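Long-range contacts in amidohydrolase (Xanthomonas campestris pv. campestris, PDB 4DZH), which probably deaminates adenosine-type nucleosides such as 5'-methylthioadenosine, as a zinc-dependent member of the amidohydrolase superfamily: residues I163-T168 / T205-N210; H153-L158 / V413-K418. All coordinates share one frame; numbering follows the deposited sequence.

Contact 1. Residues I163-T168 / T205-N210; sequences IIDFPT and TVNDAN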
ATOM      1  N   ILE A 163     -20.924 -12.270  20.134  1.00 18.34           N
ATOM      2  CA  ILE A 163     -22.298 -12.273  20.600  1.00 18.56           C
ATOM      3  C   ILE A 163     -23.167 -11.722  19.451  1.00 20.01           C
ATOM      4  O   ILE A 163     -22.889 -10.635  18.930  1.00 21.17           O
ATOM      5  CB  ILE A 163     -22.483 -11.349  21.822  1.00 20.82           C
ATOM      6  CG1 ILE A 163     -21.568 -11.767  22.973  1.00 20.07           C
ATOM      7  CG2 ILE A 163     -23.969 -11.267  22.228  1.00 21.47           C
ATOM      8  CD1 ILE A 163     -21.890 -13.192  23.548  1.00 19.20           C
ATOM      9  N   ILE A 164     -24.218 -12.443  19.054  1.00 21.33           N
ATOM     10  CA  ILE A 164     -25.064 -11.990  17.947  1.00 21.21           C
ATOM     11  C   ILE A 164     -26.448 -12.620  18.151  1.00 21.41           C
ATOM     12  O   ILE A 164     -26.576 -13.666  18.806  1.00 23.92           O
ATOM     13  CB  ILE A 164     -24.386 -12.341  16.570  1.00 26.14           C
ATOM     14  CG1 ILE A 164     -25.076 -11.635  15.404  1.00 28.58           C
ATOM     15  CG2 ILE A 164     -24.281 -13.842  16.329  1.00 24.91           C
ATOM     16  CD1 ILE A 164     -24.324 -11.787  14.105  1.00 26.68           C
ATOM     17  N   ASP A 165     -27.481 -11.977  17.616  1.00 21.20           N
ATOM     18  CA  ASP A 165     -28.849 -12.447  17.879  1.00 22.65           C
ATOM     19  C   ASP A 165     -29.212 -13.674  17.052  1.00 26.35           C
ATOM     20  O   ASP A 165     -30.292 -14.219  17.240  1.00 29.99           O
ATOM     21  CB  ASP A 165     -29.887 -11.396  17.471  1.00 23.14           C
ATOM     22  CG  ASP A 165     -29.897 -10.159  18.347  1.00 29.27           C
ATOM     23  OD1 ASP A 165     -29.261 -10.115  19.420  1.00 31.06           O
ATOM     24  OD2 ASP A 165     -30.613  -9.211  17.943  1.00 30.90           O
ATOM     25  N   PHE A 166     -28.374 -14.062  16.098  1.00 27.00           N
ATOM     26  CA  PHE A 166     -28.741 -15.096  15.120  1.00 31.69           C
ATOM     27  C   PHE A 166     -27.955 -16.393  15.301  1.00 27.66           C
ATOM     28  O   PHE A 166     -26.789 -16.381  15.709  1.00 25.61           O
ATOM     29  CB  PHE A 166     -28.525 -14.580  13.693  1.00 33.61           C
ATOM     30  CG  PHE A 166     -29.067 -13.207  13.460  1.00 39.74           C
ATOM     31  CD1 PHE A 166     -30.430 -12.954  13.600  1.00 45.09           C
ATOM     32  CD2 PHE A 166     -28.229 -12.171  13.097  1.00 41.61           C
ATOM     33  CE1 PHE A 166     -30.943 -11.684  13.382  1.00 45.26           C
ATOM     34  CE2 PHE A 166     -28.728 -10.899  12.875  1.00 41.55           C
ATOM     35  CZ  PHE A 166     -30.091 -10.658  13.025  1.00 44.80           C
ATOM     36  N   PRO A 167     -28.594 -17.535  15.026  1.00 29.81           N
ATOM     37  CA  PRO A 167     -27.904 -18.813  15.228  1.00 29.77           C
ATOM     38  C   PRO A 167     -26.879 -19.088  14.151  1.00 30.02           C
ATOM     39  O   PRO A 167     -27.043 -18.689  12.979  1.00 29.52           O
ATOM     40  CB  PRO A 167     -29.049 -19.848  15.172  1.00 30.92           C
ATOM     41  CG  PRO A 167     -30.082 -19.174  14.332  1.00 33.86           C
ATOM     42  CD  PRO A 167     -30.021 -17.720  14.689  1.00 32.39           C
ATOM     43  N   THR A 168     -25.794 -19.723  14.564  1.00 29.00           N
ATOM     44  CA  THR A 168     -24.712 -20.116  13.668  1.00 29.50           C
ATOM     45  C   THR A 168     -24.192 -21.441  14.195  1.00 32.27           C
ATOM     46  O   THR A 168     -24.663 -21.941  15.227  1.00 33.14           O
ATOM     47  CB  THR A 168     -23.548 -19.121  13.709  1.00 27.15           C
ATOM     48  OG1 THR A 168     -23.064 -19.027  15.059  1.00 25.86           O
ATOM     49  CG2 THR A 168     -23.985 -17.746  13.226  1.00 25.97           C
ATOM     50  N   THR A 205     -27.195  -6.108  14.867  1.00 24.28           N
ATOM     51  CA  THR A 205     -27.327  -7.565  14.981  1.00 23.78           C
ATOM     52  C   THR A 205     -27.353  -8.003  16.423  1.00 20.61           C
ATOM     53  O   THR A 205     -27.370  -9.200  16.700  1.00 22.69           O
ATOM     54  CB  THR A 205     -26.180  -8.329  14.306  1.00 24.64           C
ATOM     55  OG1 THR A 205     -24.918  -7.854  14.815  1.00 24.25           O
ATOM     56  CG2 THR A 205     -26.220  -8.186  12.783  1.00 24.43           C
ATOM     57  N   VAL A 206     -27.337  -7.042  17.340  1.00 21.85           N
ATOM     58  CA  VAL A 206     -27.284  -7.351  18.753  1.00 24.47           C
ATOM     59  C   VAL A 206     -28.409  -6.567  19.429  1.00 27.71           C
ATOM     60  O   VAL A 206     -28.418  -5.333  19.407  1.00 28.61           O
ATOM     61  CB  VAL A 206     -25.930  -6.979  19.396  1.00 25.50           C
ATOM     62  CG1 VAL A 206     -25.953  -7.211  20.908  1.00 25.60           C
ATOM     63  CG2 VAL A 206     -24.780  -7.771  18.756  1.00 24.08           C
ATOM     64  N   ASN A 207     -29.350  -7.284  20.043  1.00 26.98           N
ATOM     65  CA  ASN A 207     -30.489  -6.595  20.644  1.00 30.12           C
ATOM     66  C   ASN A 207     -30.162  -5.937  22.001  1.00 29.81           C
ATOM     67  O   ASN A 207     -29.092  -6.158  22.560  1.00 30.69           O
ATOM     68  CB  ASN A 207     -31.723  -7.502  20.674  1.00 29.82           C
ATOM     69  CG  ASN A 207     -31.575  -8.714  21.619  1.00 36.83           C
ATOM     70  OD1 ASN A 207     -30.767  -8.715  22.551  1.00 36.15           O
ATOM     71  ND2 ASN A 207     -32.388  -9.746  21.381  1.00 40.89           N
ATOM     72  N   ASP A 208     -31.060  -5.097  22.513  1.00 29.47           N
ATOM     73  CA  ASP A 208     -30.801  -4.390  23.767  1.00 28.27           C
ATOM     74  C   ASP A 208     -30.485  -5.318  24.961  1.00 30.45           C
ATOM     75  O   ASP A 208     -29.631  -5.006  25.800  1.00 30.99           O
ATOM     76  CB  ASP A 208     -32.023  -3.549  24.134  1.00 29.05           C
ATOM     77  CG  ASP A 208     -32.086  -2.257  23.352  1.00 32.95           C
ATOM     78  OD1 ASP A 208     -31.222  -2.070  22.448  1.00 30.99           O
ATOM     79  OD2 ASP A 208     -32.978  -1.413  23.635  1.00 37.57           O
ATOM     80  N   ALA A 209     -31.213  -6.437  25.070  1.00 27.87           N
ATOM     81  CA  ALA A 209     -31.009  -7.393  26.152  1.00 30.96           C
ATOM     82  C   ALA A 209     -29.628  -8.051  26.093  1.00 29.88           C
ATOM     83  O   ALA A 209     -28.983  -8.211  27.120  1.00 30.24           O
ATOM     84  CB  ALA A 209     -32.110  -8.438  26.126  1.00 29.77           C
ATOM     85  N   ASN A 210     -29.191  -8.419  24.890  1.00 31.01           N
ATOM     86  CA  ASN A 210     -27.852  -8.964  24.705  1.00 27.42           C
ATOM     87  C   ASN A 210     -26.766  -7.930  25.018  1.00 27.89           C
ATOM     88  O   ASN A 210     -25.723  -8.270  25.588  1.00 26.24           O
ATOM     89  CB  ASN A 210     -27.689  -9.535  23.296  1.00 27.99           C
ATOM     90  CG  ASN A 210     -28.321 -10.914  23.172  1.00 31.59           C
ATOM     91  OD1 ASN A 210     -28.511 -11.603  24.177  1.00 34.47           O
ATOM     92  ND2 ASN A 210     -28.635 -11.322  21.950  1.00 30.97           N
TER

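Contact 2. Residues H153-L158 / V413-K418; sequences HGFRAL and VWIAGK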
ATOM      1  N   HIS A 153       1.185 -21.254  18.768  1.00 17.03           N
ATOM      2  CA  HIS A 153       2.195 -20.620  17.957  1.00 16.52           C
ATOM      3  C   HIS A 153       2.963 -19.535  18.688  1.00 15.65           C
ATOM      4  O   HIS A 153       3.817 -18.833  18.080  1.00 19.64           O
ATOM      5  CB  HIS A 153       1.574 -20.018  16.673  1.00 18.36           C
ATOM      6  CG  HIS A 153       1.189 -21.048  15.662  1.00 20.68           C
ATOM      7  ND1 HIS A 153      -0.001 -21.729  15.711  1.00 22.34           N
ATOM      8  CD2 HIS A 153       1.892 -21.581  14.634  1.00 26.10           C
ATOM      9  CE1 HIS A 153      -0.043 -22.608  14.719  1.00 22.37           C
ATOM     10  NE2 HIS A 153       1.094 -22.541  14.060  1.00 28.04           N
ATOM     11  N   GLY A 154       2.651 -19.347  19.962  1.00 16.67           N
ATOM     12  CA  GLY A 154       3.260 -18.261  20.694  1.00 19.44           C
ATOM     13  C   GLY A 154       2.944 -16.854  20.229  1.00 20.46           C
ATOM     14  O   GLY A 154       3.790 -15.978  20.312  1.00 20.71           O
ATOM     15  N   PHE A 155       1.712 -16.627  19.766  1.00 15.68           N
ATOM     16  CA  PHE A 155       1.357 -15.379  19.126  1.00 16.20           C
ATOM     17  C   PHE A 155       0.366 -14.650  20.033  1.00 16.36           C
ATOM     18  O   PHE A 155      -0.524 -15.289  20.572  1.00 20.00           O
ATOM     19  CB  PHE A 155       0.748 -15.670  17.733  1.00 18.00           C
ATOM     20  CG  PHE A 155       0.558 -14.441  16.883  1.00 12.81           C
ATOM     21  CD1 PHE A 155      -0.540 -13.591  17.054  1.00 13.16           C
ATOM     22  CD2 PHE A 155       1.487 -14.131  15.909  1.00 13.51           C
ATOM     23  CE1 PHE A 155      -0.680 -12.440  16.275  1.00 15.57           C
ATOM     24  CE2 PHE A 155       1.370 -12.958  15.124  1.00 14.58           C
ATOM     25  CZ  PHE A 155       0.271 -12.121  15.296  1.00 15.35           C
ATOM     26  N   ARG A 156       0.568 -13.339  20.247  1.00 15.10           N
ATOM     27  CA  ARG A 156      -0.242 -12.620  21.229  1.00 16.39           C
ATOM     28  C   ARG A 156      -1.613 -12.231  20.670  1.00 15.40           C
ATOM     29  O   ARG A 156      -1.739 -11.793  19.527  1.00 15.82           O
ATOM     30  CB  ARG A 156       0.506 -11.369  21.690  1.00 14.99           C
ATOM     31  CG  ARG A 156      -0.029 -10.786  23.018  1.00 17.52           C
ATOM     32  CD  ARG A 156       0.842  -9.619  23.454  1.00 17.51           C
ATOM     33  NE  ARG A 156       2.233 -10.032  23.599  1.00 17.58           N
ATOM     34  CZ  ARG A 156       2.708 -10.696  24.657  1.00 17.87           C
ATOM     35  NH1 ARG A 156       1.894 -11.062  25.658  1.00 21.41           N
ATOM     36  NH2 ARG A 156       3.994 -11.018  24.708  1.00 19.97           N
ATOM     37  N   ALA A 157      -2.643 -12.365  21.495  1.00 15.48           N
ATOM     38  CA  ALA A 157      -3.975 -12.027  20.999  1.00 15.14           C
ATOM     39  C   ALA A 157      -4.934 -11.651  22.092  1.00 15.91           C
ATOM     40  O   ALA A 157      -4.979 -12.271  23.156  1.00 17.03           O
ATOM     41  CB  ALA A 157      -4.554 -13.217  20.246  1.00 17.07           C
ATOM     42  N   LEU A 158      -5.764 -10.676  21.761  1.00 12.55           N
ATOM     43  CA  LEU A 158      -7.021 -10.447  22.517  1.00 15.77           C
ATOM     44  C   LEU A 158      -8.087 -11.125  21.668  1.00 15.98           C
ATOM     45  O   LEU A 158      -8.288 -10.735  20.490  1.00 16.51           O
ATOM     46  CB  LEU A 158      -7.295  -8.938  22.637  1.00 16.05           C
ATOM     47  CG  LEU A 158      -8.620  -8.604  23.364  1.00 16.15           C
ATOM     48  CD1 LEU A 158      -8.656  -9.139  24.797  1.00 18.23           C
ATOM     49  CD2 LEU A 158      -8.882  -7.094  23.382  1.00 17.40           C
ATOM     50  N   VAL A 413      11.538 -11.402  13.886  1.00 14.43           N
ATOM     51  CA  VAL A 413      10.407 -11.160  14.776  1.00 16.15           C
ATOM     52  C   VAL A 413      10.523 -12.023  16.021  1.00 15.71           C
ATOM     53  O   VAL A 413      10.760 -13.254  15.947  1.00 18.54           O
ATOM     54  CB  VAL A 413       9.114 -11.549  14.059  1.00 16.11           C
ATOM     55  CG1 VAL A 413       7.931 -11.463  15.037  1.00 18.69           C
ATOM     56  CG2 VAL A 413       8.914 -10.640  12.866  1.00 18.15           C
ATOM     57  N   TRP A 414      10.333 -11.389  17.173  1.00 19.95           N
ATOM     58  CA  TRP A 414      10.264 -12.095  18.454  1.00 19.60           C
ATOM     59  C   TRP A 414       8.959 -11.739  19.140  1.00 16.06           C
ATOM     60  O   TRP A 414       8.520 -10.581  19.067  1.00 16.19           O
ATOM     61  CB  TRP A 414      11.376 -11.648  19.391  1.00 17.78           C
ATOM     62  CG  TRP A 414      12.772 -11.917  18.910  1.00 20.23           C
ATOM     63  CD1 TRP A 414      13.581 -12.974  19.275  1.00 19.63           C
ATOM     64  CD2 TRP A 414      13.541 -11.108  18.022  1.00 20.74           C
ATOM     65  NE1 TRP A 414      14.813 -12.862  18.661  1.00 27.49           N
ATOM     66  CE2 TRP A 414      14.822 -11.721  17.905  1.00 22.19           C
ATOM     67  CE3 TRP A 414      13.292  -9.914  17.337  1.00 22.90           C
ATOM     68  CZ2 TRP A 414      15.820 -11.200  17.082  1.00 23.87           C
ATOM     69  CZ3 TRP A 414      14.315  -9.390  16.512  1.00 26.18           C
ATOM     70  CH2 TRP A 414      15.553 -10.035  16.410  1.00 23.06           C
ATOM     71  N   ILE A 415       8.376 -12.727  19.825  1.00 14.71           N
ATOM     72  CA  ILE A 415       7.172 -12.537  20.655  1.00 14.28           C
ATOM     73  C   ILE A 415       7.507 -13.113  22.024  1.00 17.51           C
ATOM     74  O   ILE A 415       7.842 -14.311  22.160  1.00 16.78           O
ATOM     75  CB  ILE A 415       5.909 -13.227  20.089  1.00 17.36           C
ATOM     76  CG1 ILE A 415       5.630 -12.712  18.670  1.00 20.71           C
ATOM     77  CG2 ILE A 415       4.659 -13.015  21.028  1.00 16.39           C
ATOM     78  CD1 ILE A 415       4.293 -13.243  18.066  1.00 20.04           C
ATOM     79  N   ALA A 416       7.435 -12.244  23.022  1.00 15.98           N
ATOM     80  CA  ALA A 416       7.890 -12.611  24.394  1.00 19.19           C
ATOM     81  C   ALA A 416       9.328 -13.177  24.350  1.00 22.06           C
ATOM     82  O   ALA A 416       9.671 -14.149  25.056  1.00 21.41           O
ATOM     83  CB  ALA A 416       6.923 -13.597  25.035  1.00 17.54           C
ATOM     84  N   GLY A 417      10.152 -12.575  23.490  1.00 19.81           N
ATOM     85  CA  GLY A 417      11.538 -12.952  23.355  1.00 19.31           C
ATOM     86  C   GLY A 417      11.787 -14.261  22.618  1.00 19.95           C
ATOM     87  O   GLY A 417      12.946 -14.651  22.484  1.00 24.51           O
ATOM     88  N   LYS A 418      10.742 -14.946  22.133  1.00 17.06           N
ATOM     89  CA  LYS A 418      10.953 -16.216  21.448  1.00 18.83           C
ATOM     90  C   LYS A 418      11.026 -15.905  19.954  1.00 20.13           C
ATOM     91  O   LYS A 418      10.160 -15.187  19.454  1.00 21.24           O
ATOM     92  CB  LYS A 418       9.793 -17.189  21.696  1.00 19.86           C
ATOM     93  CG  LYS A 418       9.483 -17.555  23.167  1.00 25.78           C
ATOM     94  CD  LYS A 418      10.684 -18.050  23.887  1.00 32.42           C
ATOM     95  CE  LYS A 418      10.301 -18.531  25.299  1.00 38.37           C
ATOM     96  NZ  LYS A 418      11.514 -18.838  26.136  1.00 46.58           N
TER
HETATM   97  O   HOH W   1       6.022 -16.390  22.051  1.00 22.04           O

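Contact 1. Residues I163-T168 / T205-N210
D165 reaches across to the start of helix 208-221 and meets N207 and N210 with one carboxylate oxygen. Its CG stands anti to its own carbonyl carbon (chi1 -69°), which swings the carboxylate toward 205-210. D165 OD1 takes the backbone N of N207 at 2.9 Å on its syn lone pair. The amide ND2 of N210 comes to D165 OD1 from the anti side, again at 2.9 Å but 25° out of the carboxylate plane. Carboxylate and N210 amide are turned 52° against each other, and the bond between them is bent. Aspartate suits this place: one oxygen serves two N-H donors at once, and the single methylene keeps it close to its own backbone, where D165 N donates to T205 O (2.9 Å) and ties the two chains together. The amide of N210 also donates to D174 at the start of helix 174-188.

N207 is the N-cap: its amide folds back over its own backbone, and N207 OD1 accepts from N210 N at 2.8 Å, nearly in line with the side-chain C=O.

Around T205, whose side chain lies about 11 Å from a bound zinc ion, the contacts are apolar. I164 crosses T205 obliquely, I164 CG1 lying 3.7 Å from T205 CB, while CG2 of T205 approaches the edge of the F166 ring at CE2 (3.7 Å), near the ring plane. The branched threonine suits both neighbours, offering a methyl to the ring while its hydroxyl bonds to H201. V206 lays CG2 against I163 O, 3.4 Å away.

The arrangement joins two loops that follow neighbouring parallel strands, 156-163 and 194-200, at the C-terminal end of a TIM barrel, where this superfamily carries its metal site, with an asparagine N-cap opening helix 208-221.

Contact 2. Residues H153-L158 / V413-K418
I415 pushes its branched side chain against the turn at G154 and F155. Its CG1 is anti to its own carbonyl carbon (chi1 -57°), which turns both branches to the other segment. I415 CG2 lies 3.2 Å from G154 O. CD1, carried outward by an extended second torsion, also flanks that oxygen while reaching the F155 ring, where I415 CD1 is 3.6 Å from F155 CD2 in an oblique approach. A beta-branched isoleucine suits the site because one residue can cover both a carbonyl and a ring.

The CB of F155 points away from 413-418, and the ring also packs on M128 and L129 of helix 114-130; the part that meets I415 is the side of the ring bearing CD2.

R156 points toward the turn. Extended through its first two torsions, its chain bends at chi3 (-57°), and R156 NH2 finishes 3.9 Å from A416 CB and 4.2 Å from I415 CG2. These are van der Waals neighbours; the charge is met by D380, which pairs with NE and also accepts from A416 N. The methyl of A416 is small enough to lie beside the guanidinium, which it approaches obliquely.

No direct hydrogen bond joins the segments. A water donates to G154 O (2.9 Å) and to I415 O (2.8 Å), linking carbonyls that could not bond to each other. G154 has positive phi, readily adopted by glycine, where helix 143-152 ends in a Schellman motif.

On the other side, I415 to K418 form a type I' turn, the two-residue hairpin loop between strands 410-415 and 418-422. The contact thus sets a beta-hairpin turn against the helix-to-strand connection that leads into barrel strand 156-163.

How the contacts relate
Strand 156-163 ties the two contacts together: contact 2 sits at its beginning and contact 1 at its end, with centres about 32 Å apart and nearest atoms about 13 Å apart. Both are largely buried, though contact 1 lies farther from the chain centre and includes the exposed F166. Their chemistry differs too. Contact 1 joins loops after neighbouring strands through one backbone bond and two bonds to a single carboxylate oxygen, on the side of the barrel nearer the zinc. Contact 2, away from the annotated sites, brings together elements 255 residues apart in sequence, by apolar side chains and one bridging water, with its arginine charge paired outside the two segments.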